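Local atomic coordinates of MAU2 chromatid cohesion factor homolog (Saccharomyces cerevisiae, PDB entry 4XDN), a protein that forms a complex with SCC2 that is required for cohesin to associate with chromosomes, and takes part in sister chromatid cohesion. Residues S111-E114 and R115-H119; V222-L225 and L226-F230; K380-L383 and E384-F388. All coordinates share one frame; numbering follows the deposited sequence.

Contact 1 of 3, residues S111-E114 and R115-H119; sequences SLKE and RLQTH. With SO4 (sulfate ion), chain D.
The carbonyl oxygen Glu114 O takes two donors from Thr118, a straightforward case of a side chain supplementing the backbone bonding near the end of a helix. The hydroxyl Thr118 OG1 gives to Glu114 O at 3.0 Å, whereas the amide Thr118 N reaches the same oxygen only weakly. The hydroxyl reaches back because OG1 stands anti to the Thr118 carbonyl carbon, beside its own N (chi1 -56°). One residue further on, His119 ND1 donates to Arg115 O over 3.0 Å with that oxygen in the ring plane, which fixes the rotation of the imidazole. All this happens near the C-terminal end of helix 102-119, which lies between helices 81-98 and 126-144 in an array of helices; Leu112 and Leu116, whose CG and CD1 atoms approach to 4.0 Å, face both neighbours on its buried side. On the polar side the extended Arg115 chain presents its guanidinium edge to a sulfate, probably from the crystallisation liquor. Arg115 NE gives to sulfate O1 at 2.7 Å and Arg115 NH2 to sulfate O2 at 3.3 Å, the latter nearly straight (170°). Arg115 NH1 forms a salt bridge with Asp84, so the cation is shared between two anions. His119 turns its ring edge to the same sulfate. Lys113 and Gln117 meet through CE and NE2 at 3.8 Å, while Lys113 NZ goes on to a salt bridge with Glu133.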
# COMPACT_ATOMS: atom_id res chain seq x y z
N SER A 111 18.44 -16.31 27.34
CA SER A 111 19.13 -17.37 28.07
C SER A 111 20.07 -18.13 27.14
O SER A 111 21.22 -18.39 27.48
CB SER A 111 18.13 -18.33 28.70
OG SER A 111 17.42 -17.71 29.75
N LEU A 112 19.56 -18.49 25.96
CA LEU A 112 20.36 -19.21 24.98
C LEU A 112 21.59 -18.40 24.58
O LEU A 112 22.69 -18.94 24.52
CB LEU A 112 19.52 -19.53 23.74
CG LEU A 112 20.22 -20.33 22.64
CD1 LEU A 112 20.62 -21.71 23.13
CD2 LEU A 112 19.32 -20.44 21.42
N LYS A 113 21.38 -17.12 24.32
CA LYS A 113 22.46 -16.22 23.91
C LYS A 113 23.60 -16.23 24.93
O LYS A 113 24.76 -16.40 24.56
CB LYS A 113 21.92 -14.80 23.74
CG LYS A 113 22.99 -13.76 23.44
CD LYS A 113 22.40 -12.36 23.37
CE LYS A 113 23.49 -11.29 23.43
NZ LYS A 113 22.93 -9.92 23.33
N GLU A 114 23.27 -16.06 26.20
CA GLU A 114 24.27 -16.02 27.25
C GLU A 114 25.02 -17.34 27.38
O GLU A 114 26.21 -17.36 27.67
CB GLU A 114 23.63 -15.65 28.59
CG GLU A 114 24.59 -15.74 29.78
CD GLU A 114 24.00 -15.15 31.05
OE1 GLU A 114 22.82 -14.75 31.04
OE2 GLU A 114 24.73 -15.10 32.06
N ARG A 115 24.32 -18.45 27.15
CA ARG A 115 24.95 -19.76 27.22
C ARG A 115 25.92 -19.94 26.06
O ARG A 115 27.02 -20.45 26.23
CB ARG A 115 23.91 -20.88 27.22
CG ARG A 115 24.48 -22.21 27.69
CD ARG A 115 23.65 -23.40 27.25
NE ARG A 115 24.30 -24.66 27.60
CZ ARG A 115 23.94 -25.85 27.14
NH1 ARG A 115 22.93 -25.97 26.29
NH2 ARG A 115 24.61 -26.94 27.52
N LEU A 116 25.50 -19.52 24.87
CA LEU A 116 26.34 -19.62 23.68
C LEU A 116 27.63 -18.82 23.85
O LEU A 116 28.71 -19.26 23.45
CB LEU A 116 25.59 -19.14 22.44
CG LEU A 116 24.41 -19.99 21.97
CD1 LEU A 116 23.66 -19.29 20.85
CD2 LEU A 116 24.88 -21.36 21.52
N GLN A 117 27.51 -17.63 24.44
CA GLN A 117 28.66 -16.76 24.64
C GLN A 117 29.69 -17.42 25.56
O GLN A 117 30.88 -17.16 25.45
CB GLN A 117 28.21 -15.41 25.21
CG GLN A 117 27.46 -14.55 24.19
CD GLN A 117 26.87 -13.28 24.80
OE1 GLN A 117 26.24 -13.32 25.85
NE2 GLN A 117 27.09 -12.16 24.13
N THR A 118 29.22 -18.27 26.46
CA THR A 118 30.11 -18.97 27.39
C THR A 118 30.99 -19.99 26.67
O THR A 118 32.10 -20.29 27.12
CB THR A 118 29.30 -19.69 28.49
OG1 THR A 118 28.46 -18.74 29.16
CG2 THR A 118 30.22 -20.35 29.52
N HIS A 119 30.50 -20.53 25.55
CA HIS A 119 31.22 -21.56 24.80
C HIS A 119 31.81 -21.04 23.49
O HIS A 119 32.51 -21.77 22.79
CB HIS A 119 30.29 -22.74 24.51
CG HIS A 119 29.77 -23.42 25.73
ND1 HIS A 119 28.76 -22.90 26.51
CD2 HIS A 119 30.13 -24.59 26.32
CE1 HIS A 119 28.52 -23.72 27.52
NE2 HIS A 119 29.34 -24.75 27.43
S SO4 D . 26.86 -25.12 30.34
O1 SO4 D . 25.95 -24.21 29.63
O2 SO4 D . 27.13 -26.29 29.51
O3 SO4 D . 28.11 -24.42 30.63
O4 SO4 D . 26.24 -25.54 31.59

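Contact 2 of 3, residues V222-L225 and L226-F230; sequences VNYL and LNERF
Leu225 O accepts Phe230 N at 2.8 Å, and with the weaker bond from Arg229 N to Leu226 O this makes the Schellman motif that ends helix 212-228. Arg229 supplies the positive phi of the turn (55°), and the chain beyond it folds back so that Phe230 lies against the helix it has just left. Before the turn the regular bonds hold: Leu226 N meets Val222 O at 2.9 Å, and Asn227 N meets Asn223 O at the same length. The two asparagine amides are inclined by 52°, Asn223 ND2 standing 3.1 Å from Asn227 OD1; Asn223 OD1 accepts from Trp255, and both ND2 groups donate to the chain of another protein. Apolar contacts follow. Leu225 CD2 comes within 3.8 Å of Phe230 CB, close to the plane of the phenyl ring, while Glu228 CB lies over one face of that ring. With CG anti to its N (chi1 156°), Tyr224 carries its ring toward Glu228 CG and Phe230; Tyr224 OH lies 3.5 Å from Phe230 CE2, at the phenyl edge, and bonds onward to His193. Leu226 packs against helix 250-266, Tyr224 and Glu228 against helix 193-206, and Arg229 ties the turn to Asp494 and Glu447 by salt bridges.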
# COMPACT_ATOMS: atom_id res chain seq x y z
N VAL A 222 12.64 1.56 -2.26
CA VAL A 222 11.66 2.12 -3.19
C VAL A 222 10.23 1.84 -2.71
O VAL A 222 9.39 2.73 -2.73
CB VAL A 222 11.85 1.54 -4.61
CG1 VAL A 222 10.70 1.96 -5.54
CG2 VAL A 222 13.18 2.01 -5.19
N ASN A 223 9.98 0.61 -2.27
CA ASN A 223 8.65 0.24 -1.79
C ASN A 223 8.24 1.08 -0.59
O ASN A 223 7.10 1.53 -0.49
CB ASN A 223 8.58 -1.24 -1.44
CG ASN A 223 7.21 -1.85 -1.72
OD1 ASN A 223 7.11 -3.04 -2.06
ND2 ASN A 223 6.16 -1.05 -1.60
N TYR A 224 9.18 1.28 0.34
CA TYR A 224 8.92 2.13 1.50
C TYR A 224 8.53 3.55 1.06
O TYR A 224 7.58 4.12 1.58
CB TYR A 224 10.14 2.19 2.41
CG TYR A 224 10.18 3.44 3.27
CD1 TYR A 224 9.43 3.55 4.43
CD2 TYR A 224 10.98 4.52 2.90
CE1 TYR A 224 9.46 4.69 5.20
CE2 TYR A 224 11.02 5.67 3.67
CZ TYR A 224 10.26 5.75 4.82
OH TYR A 224 10.30 6.89 5.59
N LEU A 225 9.28 4.10 0.11
CA LEU A 225 9.03 5.46 -0.36
C LEU A 225 7.67 5.56 -1.04
O LEU A 225 6.94 6.53 -0.84
CB LEU A 225 10.14 5.89 -1.33
CG LEU A 225 11.54 6.06 -0.72
CD1 LEU A 225 12.57 6.26 -1.82
CD2 LEU A 225 11.58 7.23 0.25
N LEU A 226 7.32 4.55 -1.83
CA LEU A 226 6.03 4.52 -2.51
C LEU A 226 4.88 4.40 -1.51
O LEU A 226 3.83 5.02 -1.68
CB LEU A 226 5.97 3.36 -3.51
CG LEU A 226 6.75 3.56 -4.81
CD1 LEU A 226 6.84 2.25 -5.57
CD2 LEU A 226 6.11 4.64 -5.67
N ASN A 227 5.08 3.60 -0.46
CA ASN A 227 4.08 3.45 0.59
C ASN A 227 3.79 4.78 1.28
O ASN A 227 2.66 5.02 1.72
CB ASN A 227 4.54 2.43 1.64
CG ASN A 227 4.69 1.04 1.07
OD1 ASN A 227 4.15 0.73 0.00
ND2 ASN A 227 5.42 0.18 1.77
N GLU A 228 4.81 5.63 1.38
CA GLU A 228 4.69 6.94 2.01
C GLU A 228 4.46 8.04 0.98
O GLU A 228 4.28 9.21 1.34
CB GLU A 228 5.94 7.24 2.84
CG GLU A 228 6.19 6.28 3.99
CD GLU A 228 5.15 6.40 5.10
OE1 GLU A 228 4.42 7.41 5.14
OE2 GLU A 228 5.06 5.47 5.93
N ARG A 229 4.48 7.66 -0.30
CA ARG A 229 4.39 8.61 -1.40
C ARG A 229 5.47 9.68 -1.32
O ARG A 229 5.25 10.83 -1.72
CB ARG A 229 3.00 9.26 -1.45
CG ARG A 229 1.85 8.29 -1.73
CD ARG A 229 2.02 7.57 -3.05
NE ARG A 229 0.83 7.69 -3.90
CZ ARG A 229 0.73 8.46 -4.98
NH1 ARG A 229 1.75 9.20 -5.39
NH2 ARG A 229 -0.40 8.48 -5.66
N PHE A 230 6.63 9.32 -0.79
CA PHE A 230 7.78 10.21 -0.79
C PHE A 230 8.40 10.23 -2.17
O PHE A 230 8.36 9.22 -2.88
CB PHE A 230 8.83 9.78 0.24
CG PHE A 230 8.42 10.01 1.67
CD1 PHE A 230 7.74 11.15 2.05
CD2 PHE A 230 8.74 9.07 2.65
CE1 PHE A 230 7.37 11.36 3.36
CE2 PHE A 230 8.37 9.27 3.96
CZ PHE A 230 7.69 10.42 4.32

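Contact 3 of 3, residues K380-L383 and E384-F388; sequences KSIL and EFCEF
The Phe385 ring lies back against the carbonyl of Ser381, one turn earlier in the long helix 369-398, a mid-helix example of i to i+4 packing in this predominantly helical protein. Here the fit is close: the ring atom Phe385 CD2 comes to 3.1 Å from Ser381 O, the same oxygen that accepts Phe385 N at 2.8 Å. Cys386 belongs to the tight half too, its CB near Leu383 O and its SG 3.4 Å from Ile382 O, and Cys386 and Leu383 both pack on helix 339-360. Phe385 and Ile382 also touch the chain of another protein. The side-chain ends of Lys380 and Glu384, both partly exposed, meet more loosely, although Glu384 N bonds to Lys380 O at 3.0 Å. Glu384 holds CG anti to its carbonyl carbon (chi1 -72°) and runs back extended, its CG 3.3 Å from Lys380 O. Lys380 NZ and Glu384 OE2 stay 6.5 Å apart, and Lys380 NZ bonds instead to a polar side chain of the other protein. With an alanine here in place of Glu384, CG and the carboxylate are gone, and Lys380 O would probably lose part of its cover and the lysine a distant opposite charge. On the packed side, the Phe385 ring turns its edge to Ile382 CA.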
# COMPACT_ATOMS: atom_id res chain seq x y z
N LYS A 380 -8.74 -10.15 1.19
CA LYS A 380 -9.99 -9.45 1.45
C LYS A 380 -9.85 -7.96 1.14
O LYS A 380 -10.80 -7.32 0.70
CB LYS A 380 -10.43 -9.66 2.90
CG LYS A 380 -11.02 -11.04 3.16
CD LYS A 380 -11.01 -11.40 4.64
CE LYS A 380 -11.81 -10.42 5.47
NZ LYS A 380 -11.82 -10.79 6.91
N SER A 381 -8.66 -7.41 1.37
CA SER A 381 -8.41 -6.01 1.06
C SER A 381 -8.47 -5.79 -0.44
O SER A 381 -8.93 -4.75 -0.91
CB SER A 381 -7.06 -5.56 1.61
OG SER A 381 -5.99 -6.11 0.86
N ILE A 382 -8.01 -6.78 -1.20
CA ILE A 382 -8.08 -6.71 -2.66
C ILE A 382 -9.53 -6.69 -3.10
O ILE A 382 -9.90 -5.93 -4.01
CB ILE A 382 -7.33 -7.89 -3.32
CG1 ILE A 382 -5.83 -7.76 -3.07
CG2 ILE A 382 -7.62 -7.94 -4.83
CD1 ILE A 382 -4.99 -8.93 -3.58
N LEU A 383 -10.37 -7.51 -2.47
CA LEU A 383 -11.80 -7.49 -2.75
C LEU A 383 -12.35 -6.09 -2.47
O LEU A 383 -13.19 -5.58 -3.21
CB LEU A 383 -12.55 -8.52 -1.90
CG LEU A 383 -12.22 -10.00 -2.10
CD1 LEU A 383 -13.04 -10.86 -1.14
CD2 LEU A 383 -12.45 -10.45 -3.54
N GLU A 384 -11.87 -5.48 -1.39
CA GLU A 384 -12.34 -4.15 -1.00
C GLU A 384 -11.88 -3.10 -2.00
O GLU A 384 -12.59 -2.12 -2.24
CB GLU A 384 -11.85 -3.81 0.41
CG GLU A 384 -12.56 -4.59 1.50
CD GLU A 384 -11.91 -4.44 2.86
OE1 GLU A 384 -10.92 -3.67 2.97
OE2 GLU A 384 -12.37 -5.09 3.82
N PHE A 385 -10.70 -3.29 -2.58
CA PHE A 385 -10.20 -2.39 -3.61
C PHE A 385 -11.07 -2.48 -4.87
O PHE A 385 -11.36 -1.47 -5.50
CB PHE A 385 -8.74 -2.70 -3.97
CG PHE A 385 -7.74 -2.12 -3.01
CD1 PHE A 385 -7.64 -0.76 -2.83
CD2 PHE A 385 -6.88 -2.95 -2.30
CE1 PHE A 385 -6.71 -0.22 -1.95
CE2 PHE A 385 -5.95 -2.42 -1.42
CZ PHE A 385 -5.86 -1.06 -1.25
N CYS A 386 -11.48 -3.70 -5.21
CA CYS A 386 -12.30 -3.92 -6.40
C CYS A 386 -13.63 -3.18 -6.31
O CYS A 386 -14.06 -2.54 -7.27
CB CYS A 386 -12.55 -5.41 -6.61
SG CYS A 386 -11.11 -6.36 -7.16
N GLU A 387 -14.25 -3.24 -5.15
CA GLU A 387 -15.50 -2.59 -4.91
C GLU A 387 -15.34 -1.10 -4.88
O GLU A 387 -16.15 -0.38 -5.35
CB GLU A 387 -16.08 -3.00 -3.57
CG GLU A 387 -16.70 -4.37 -3.50
CD GLU A 387 -17.96 -4.52 -4.30
OE1 GLU A 387 -18.52 -3.49 -4.75
OE2 GLU A 387 -18.39 -5.67 -4.49
N PHE A 388 -14.29 -0.67 -4.26
CA PHE A 388 -14.05 0.77 -4.12
C PHE A 388 -13.87 1.43 -5.48
O PHE A 388 -14.47 2.47 -5.75
CB PHE A 388 -12.82 1.03 -3.25
CG PHE A 388 -12.38 2.47 -3.26
CD1 PHE A 388 -13.03 3.42 -2.48
CD2 PHE A 388 -11.32 2.89 -4.05
CE1 PHE A 388 -12.64 4.74 -2.49
CE2 PHE A 388 -10.92 4.21 -4.06
CZ PHE A 388 -11.58 5.14 -3.28

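The three examples are each local to their own helix, 102-119, 212-228 or 369-398, contact 2 running on into the turn that follows, and they occupy different parts of the superstructure. Contact 1 is remote from the others, its centre about 40 Å from that of contact 2 and about 48 Å from that of contact 3, and about 42 Å from the centre of the chain; it is the one with a bound sulfate. Contacts 2 and 3 are closer neighbours, with centres about 21 Å apart and nearest atoms about 10 Å apart, without touching. Both meet the chain of another protein, consistent with two points along one partner-binding surface, whereas no other protein chain of the assembly touches residues 111-119.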